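Local coordinates for protein ectonucleotide pyrophosphatase/phosphodiesterase family member 5 (PDB 5VEO) that probably hydrolyses phosphodiester bonds of nucleotides as a zinc-dependent ectoenzyme, and is held here as an inactive variant with AMP bound, at residues Y30-P35 against S192-V197; I109-Q114 against V130-S135. The protein carries 1 engineered substitution. All blocks are in the same frame, centred on the assembly; numbering follows the deposited sequence. Where two conformers were deposited one is given.

Interaction 1. Residues Y30-P35 against S192-V197; sequences YKVPTP and SVISDV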
loop_
_atom_site.group_PDB
_atom_site.type_symbol
_atom_site.label_atom_id
_atom_site.label_comp_id
_atom_site.label_asym_id
_atom_site.label_seq_id
_atom_site.Cartn_x
_atom_site.Cartn_y
_atom_site.Cartn_z
ATOM N N TYR A 30 -3.589 -17.123 -9.703
ATOM C CA TYR A 30 -4.070 -18.467 -9.959
ATOM C C TYR A 30 -5.584 -18.560 -10.095
ATOM O O TYR A 30 -6.101 -19.666 -10.295
ATOM C CB TYR A 30 -3.600 -19.383 -8.833
ATOM C CG TYR A 30 -2.117 -19.305 -8.600
ATOM C CD1 TYR A 30 -1.223 -19.467 -9.649
ATOM C CD2 TYR A 30 -1.610 -19.026 -7.345
ATOM C CE1 TYR A 30 0.141 -19.392 -9.441
ATOM C CE2 TYR A 30 -0.246 -18.952 -7.126
ATOM C CZ TYR A 30 0.623 -19.141 -8.177
ATOM O OH TYR A 30 1.985 -19.072 -7.963
ATOM N N LYS A 31 -6.304 -17.441 -9.977
ATOM C CA LYS A 31 -7.765 -17.450 -10.058
ATOM C C LYS A 31 -8.261 -17.599 -11.491
ATOM O O LYS A 31 -9.356 -18.129 -11.711
ATOM C CB LYS A 31 -8.332 -16.169 -9.443
ATOM C CG LYS A 31 -8.404 -16.212 -7.909
ATOM C CD LYS A 31 -9.194 -15.020 -7.317
ATOM C CE LYS A 31 -9.423 -15.172 -5.828
ATOM N NZ LYS A 31 -10.526 -16.141 -5.580
ATOM N N VAL A 32 -7.489 -17.108 -12.456
ATOM C CA VAL A 32 -7.799 -17.149 -13.881
ATOM C C VAL A 32 -6.471 -17.254 -14.611
ATOM O O VAL A 32 -5.423 -16.965 -14.013
ATOM C CB VAL A 32 -8.541 -15.891 -14.352
ATOM C CG1 VAL A 32 -9.909 -15.848 -13.782
ATOM C CG2 VAL A 32 -7.746 -14.655 -13.987
ATOM N N PRO A 33 -6.463 -17.608 -15.892
ATOM C CA PRO A 33 -5.226 -17.499 -16.669
ATOM C C PRO A 33 -4.660 -16.088 -16.581
ATOM O O PRO A 33 -5.371 -15.093 -16.754
ATOM C CB PRO A 33 -5.670 -17.865 -18.090
ATOM C CG PRO A 33 -6.853 -18.797 -17.866
ATOM C CD PRO A 33 -7.565 -18.170 -16.688
ATOM N N THR A 34 -3.379 -16.003 -16.260
ATOM C CA THR A 34 -2.665 -14.730 -16.174
ATOM C C THR A 34 -1.399 -14.846 -17.013
ATOM O O THR A 34 -0.271 -14.870 -16.494
ATOM C CB THR A 34 -2.368 -14.349 -14.720
ATOM O OG1 THR A 34 -1.757 -15.444 -14.041
ATOM C CG2 THR A 34 -3.646 -13.969 -13.970
ATOM N N PRO A 35 -1.558 -14.914 -18.334
ATOM C CA PRO A 35 -0.396 -15.138 -19.211
ATOM C C PRO A 35 0.644 -14.047 -19.143
ATOM O O PRO A 35 1.835 -14.352 -19.274
ATOM C CB PRO A 35 -1.028 -15.230 -20.608
ATOM C CG PRO A 35 -2.382 -14.579 -20.474
ATOM C CD PRO A 35 -2.822 -14.917 -19.079
ATOM N N SER A 192 -12.929 -11.745 -13.768
ATOM C CA SER A 192 -12.989 -10.736 -14.821
ATOM C C SER A 192 -11.994 -9.602 -14.582
ATOM O O SER A 192 -11.317 -9.144 -15.516
ATOM C CB SER A 192 -14.414 -10.185 -14.919
ATOM O OG SER A 192 -15.344 -11.240 -15.108
ATOM N N VAL A 193 -11.908 -9.111 -13.343
ATOM C CA VAL A 193 -11.034 -7.971 -13.098
ATOM C C VAL A 193 -9.582 -8.418 -13.083
ATOM O O VAL A 193 -8.707 -7.698 -13.570
ATOM C CB VAL A 193 -11.424 -7.203 -11.819
ATOM C CG1 VAL A 193 -11.184 -7.970 -10.585
ATOM C CG2 VAL A 193 -10.615 -5.910 -11.726
ATOM N N ILE A 194 -9.297 -9.613 -12.550
ATOM C CA ILE A 194 -7.924 -10.117 -12.594
ATOM C C ILE A 194 -7.478 -10.321 -14.045
ATOM O O ILE A 194 -6.353 -9.959 -14.425
ATOM C CB ILE A 194 -7.785 -11.403 -11.753
ATOM C CG1 ILE A 194 -8.083 -11.102 -10.268
ATOM C CG2 ILE A 194 -6.374 -11.981 -11.933
ATOM C CD1 ILE A 194 -8.388 -12.315 -9.423
ATOM N N SER A 195 -8.344 -10.900 -14.880
ATOM C CA SER A 195 -8.014 -11.052 -16.297
ATOM C C SER A 195 -7.741 -9.700 -16.943
ATOM O O SER A 195 -6.813 -9.558 -17.754
ATOM C CB SER A 195 -9.156 -11.752 -17.036
ATOM O OG SER A 195 -9.297 -13.102 -16.656
ATOM N N ASP A 196 -8.525 -8.691 -16.582
ATOM C CA ASP A 196 -8.314 -7.368 -17.152
ATOM C C ASP A 196 -6.990 -6.761 -16.708
ATOM O O ASP A 196 -6.296 -6.120 -17.512
ATOM C CB ASP A 196 -9.442 -6.436 -16.778
ATOM C CG ASP A 196 -9.290 -5.091 -17.475
ATOM O OD1 ASP A 196 -9.442 -5.040 -18.712
ATOM O OD2 ASP A 196 -8.967 -4.105 -16.808
ATOM N N VAL A 197 -6.642 -6.926 -15.428
ATOM C CA VAL A 197 -5.360 -6.425 -14.944
ATOM C C VAL A 197 -4.214 -7.132 -15.656
ATOM O O VAL A 197 -3.231 -6.496 -16.035
ATOM C CB VAL A 197 -5.274 -6.556 -13.416
ATOM C CG1 VAL A 197 -3.859 -6.271 -12.919
ATOM C CG2 VAL A 197 -6.269 -5.587 -12.778
HETATM O O HOH W 1 -7.652 -14.610 -18.050
#

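Interaction 2. Residues I109-Q114 against V130-S135; sequences IWITNQ and VKIHDS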
loop_
_atom_site.group_PDB
_atom_site.type_symbol
_atom_site.label_atom_id
_atom_site.label_comp_id
_atom_site.label_asym_id
_atom_site.label_seq_id
_atom_site.Cartn_x
_atom_site.Cartn_y
_atom_site.Cartn_z
ATOM N N ILE A 109 11.683 8.105 -1.818
ATOM C CA ILE A 109 12.868 7.850 -2.624
ATOM C C ILE A 109 12.983 8.797 -3.825
ATOM O O ILE A 109 14.089 9.057 -4.299
ATOM C CB ILE A 109 12.889 6.374 -3.053
ATOM C CG1 ILE A 109 14.273 6.042 -3.610
ATOM C CG2 ILE A 109 11.778 6.065 -4.053
ATOM C CD1 ILE A 109 14.456 4.585 -3.946
ATOM N N TRP A 110 11.880 9.317 -4.355
ATOM C CA TRP A 110 12.046 10.211 -5.505
ATOM C C TRP A 110 12.821 11.477 -5.136
ATOM O O TRP A 110 13.572 12.012 -5.971
ATOM C CB TRP A 110 10.695 10.552 -6.138
ATOM C CG TRP A 110 9.604 11.064 -5.276
ATOM C CD1 TRP A 110 9.401 12.360 -4.887
ATOM C CD2 TRP A 110 8.497 10.316 -4.756
ATOM N NE1 TRP A 110 8.250 12.463 -4.145
ATOM C CE2 TRP A 110 7.682 11.220 -4.033
ATOM C CE3 TRP A 110 8.124 8.976 -4.811
ATOM C CZ2 TRP A 110 6.512 10.822 -3.403
ATOM C CZ3 TRP A 110 6.968 8.583 -4.163
ATOM C CH2 TRP A 110 6.180 9.490 -3.474
ATOM N N ILE A 111 12.692 11.948 -3.896
ATOM C CA ILE A 111 13.459 13.117 -3.469
ATOM C C ILE A 111 14.938 12.772 -3.380
ATOM O O ILE A 111 15.792 13.518 -3.866
ATOM C CB ILE A 111 12.919 13.658 -2.136
ATOM C CG1 ILE A 111 11.500 14.166 -2.363
ATOM C CG2 ILE A 111 13.821 14.763 -1.560
ATOM C CD1 ILE A 111 10.852 14.758 -1.140
ATOM N N THR A 112 15.262 11.623 -2.777
ATOM C CA THR A 112 16.651 11.180 -2.691
ATOM C C THR A 112 17.255 10.999 -4.077
ATOM O O THR A 112 18.386 11.434 -4.338
ATOM C CB THR A 112 16.716 9.883 -1.883
ATOM O OG1 THR A 112 16.198 10.130 -0.570
ATOM C CG2 THR A 112 18.132 9.348 -1.772
ATOM N N ASN A 113 16.494 10.396 -4.987
ATOM C CA ASN A 113 16.921 10.220 -6.368
ATOM C C ASN A 113 17.241 11.558 -7.025
ATOM O O ASN A 113 18.235 11.683 -7.751
ATOM C CB ASN A 113 15.807 9.511 -7.128
ATOM C CG ASN A 113 16.214 9.065 -8.503
ATOM O OD1 ASN A 113 17.252 8.427 -8.695
ATOM N ND2 ASN A 113 15.362 9.353 -9.471
ATOM N N GLN A 114 16.386 12.552 -6.805
ATOM C CA GLN A 114 16.571 13.857 -7.436
ATOM C C GLN A 114 17.700 14.645 -6.787
ATOM O O GLN A 114 18.416 15.387 -7.483
ATOM C CB GLN A 114 15.233 14.593 -7.403
ATOM C CG GLN A 114 14.281 13.945 -8.423
ATOM C CD GLN A 114 12.796 14.117 -8.146
ATOM O OE1 GLN A 114 11.975 13.294 -8.598
ATOM N NE2 GLN A 114 12.429 15.205 -7.465
ATOM N N VAL A 130 1.918 15.300 -3.825
ATOM C CA VAL A 130 1.954 16.053 -2.576
ATOM C C VAL A 130 3.316 16.716 -2.461
ATOM O O VAL A 130 4.338 16.090 -2.744
ATOM C CB VAL A 130 1.713 15.130 -1.366
ATOM C CG1 VAL A 130 1.819 15.898 -0.035
ATOM C CG2 VAL A 130 0.359 14.442 -1.451
ATOM N N LYS A 131 3.340 17.964 -2.005
ATOM C CA LYS A 131 4.611 18.632 -1.783
ATOM C C LYS A 131 5.211 18.099 -0.485
ATOM O O LYS A 131 4.582 18.171 0.572
ATOM C CB LYS A 131 4.434 20.149 -1.726
ATOM C CG LYS A 131 5.739 20.862 -1.576
ATOM C CD LYS A 131 5.530 22.375 -1.489
ATOM C CE LYS A 131 5.603 23.001 -2.855
ATOM N NZ LYS A 131 5.546 24.509 -2.822
ATOM N N ILE A 132 6.407 17.530 -0.567
ATOM C CA ILE A 132 7.056 16.911 0.584
ATOM C C ILE A 132 8.464 17.477 0.674
ATOM O O ILE A 132 9.241 17.371 -0.282
ATOM C CB ILE A 132 7.079 15.377 0.473
ATOM C CG1 ILE A 132 5.648 14.831 0.332
ATOM C CG2 ILE A 132 7.760 14.759 1.690
ATOM C CD1 ILE A 132 5.588 13.329 -0.030
ATOM N N HIS A 133 8.799 18.065 1.815
ATOM C CA HIS A 133 10.065 18.781 1.973
ATOM C C HIS A 133 10.303 19.737 0.800
ATOM O O HIS A 133 11.394 19.811 0.234
ATOM C CB HIS A 133 11.233 17.802 2.122
ATOM C CG HIS A 133 11.088 16.854 3.271
ATOM N ND1 HIS A 133 10.954 17.280 4.576
ATOM C CD2 HIS A 133 11.057 15.500 3.312
ATOM C CE1 HIS A 133 10.840 16.227 5.369
ATOM N NE2 HIS A 133 10.906 15.137 4.630
ATOM N N ASP A 134 9.252 20.466 0.435
ATOM C CA ASP A 134 9.264 21.454 -0.647
ATOM C C ASP A 134 9.550 20.851 -2.021
ATOM O O ASP A 134 9.966 21.570 -2.937
ATOM C CB ASP A 134 10.274 22.580 -0.366
ATOM C CG ASP A 134 9.800 23.528 0.708
ATOM O OD1 ASP A 134 8.616 23.466 1.085
ATOM O OD2 ASP A 134 10.611 24.358 1.169
ATOM N N SER A 135 9.302 19.551 -2.220
ATOM C CA SER A 135 9.694 18.886 -3.454
ATOM C C SER A 135 8.578 17.988 -3.948
ATOM O O SER A 135 7.789 17.455 -3.159
ATOM C CB SER A 135 10.935 18.003 -3.292
ATOM O OG SER A 135 12.057 18.732 -2.859
HETATM O O HOH W 2 6.820 14.754 -3.255
#

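Interaction 1. Residues Y30-P35 against S192-V197
Ile194, on helix 190-210, points toward the loop of residues 30-35 and meets three of its side chains: Lys31, Val32 and Thr34. Its two branches go to different partners. CG1 lies beside the backbone N (chi1 -63°) and the chain runs out extended to CD1, which meets the aliphatic stem of Lys31: Ile194 CD1 sits 3.5 Å from Lys31 CD, the two chains crossing at about a right angle. The lysine only passes over the isoleucine, because its last torsion bends and carries NZ away to the carbonyl of Pro185. The other branch, Ile194 CG2, anti to the backbone N, faces Val32 CG2 at 3.6 Å and Thr34 CG2 at 3.9 Å, each side chain crossing it obliquely.

Val32 CG2 takes the crowded position between its own N and carbonyl carbon, and from there it also reaches 3.5 Å from Ser195 OG. That hydroxyl is tied to Gly191 O and to a water, 2.6 Å from Ser195 OG, which donates to Pro33 O. The two segments share no direct hydrogen bond; this water is what links them through polar atoms. Thr34 turns its methyl to the contact while its OG1 bonds to Leu29 O. An alanine at Ile194 would remove CG2 and the CD1 end, and would probably cost Val32 and Thr34 their methyl contacts and Lys31 the surface its stem crosses. This is loop-to-helix packing in the alkaline phosphatase-like alpha/beta fold, where the connection leaving strand 16-21 lies against helix 190-210.

Interaction 2. Residues I109-Q114 against V130-S135
One methyl does most of the tight packing. Ile111, on helix 109-115, has CG1 beside its backbone N (chi1 -65°) and the rest of the chain fully extended, so CD1 is carried tip-first into the bend of residues 130-135. There Ile111 CD1 lies only 3.2 Å from Ile132 O, a snug carbon-to-carbonyl contact. Ser135 closes in alongside, its CB 3.9 Å from Ile111 CD1, and the beta carbon of Ile132 adds a third, slightly wider wall.

What receives the methyl is a type I' beta turn from Ile132 to Ser135, closed by backbone bonds in both directions between these two residues, with His133 and Asp134 at positive phi. It belongs to the loop that joins strands 120-123 and 139-140 at one margin of the large mixed sheet.

Toward Trp110 the fit loosens. Its ring comes no nearer than 4.3 Å, from Trp110 CZ2 to Ile132 CD1, and obliquely. A water lies in the ring plane at its edge instead, accepting from Trp110 NE1 at 2.8 Å and donating to both Val130 O and Ser135 O; three bonds grip it and so tie the indole to both ends of the loop segment. Farther out, the partly exposed His133 comes only to 4.5 Å, from its CB to Ile111 CD1, and its NE2 is bonded to Ala106 O.

In the fold
The two contacts sit on opposite sides of the chain's centre, their own centres 35 Å apart and their nearest atoms about 20 Å. Along the sequence, both segments of interaction 2 fall between those of interaction 1. Both belong to the domain built on the eight-stranded mixed sheet. Interaction 1 brings together the connection after strand 16-21 and helix 190-210, which precedes strand 218-222, so it joins connections that belong to two neighbouring strands; interaction 2 lies next to strands 120-123 and 139-140 at the sheet's margin. Asp22, just past strand 16-21, and Asp224 and His225, just past strand 218-222, bind one zinc, so the packing of interaction 1 involves connections belonging to strands that deliver metal ligands.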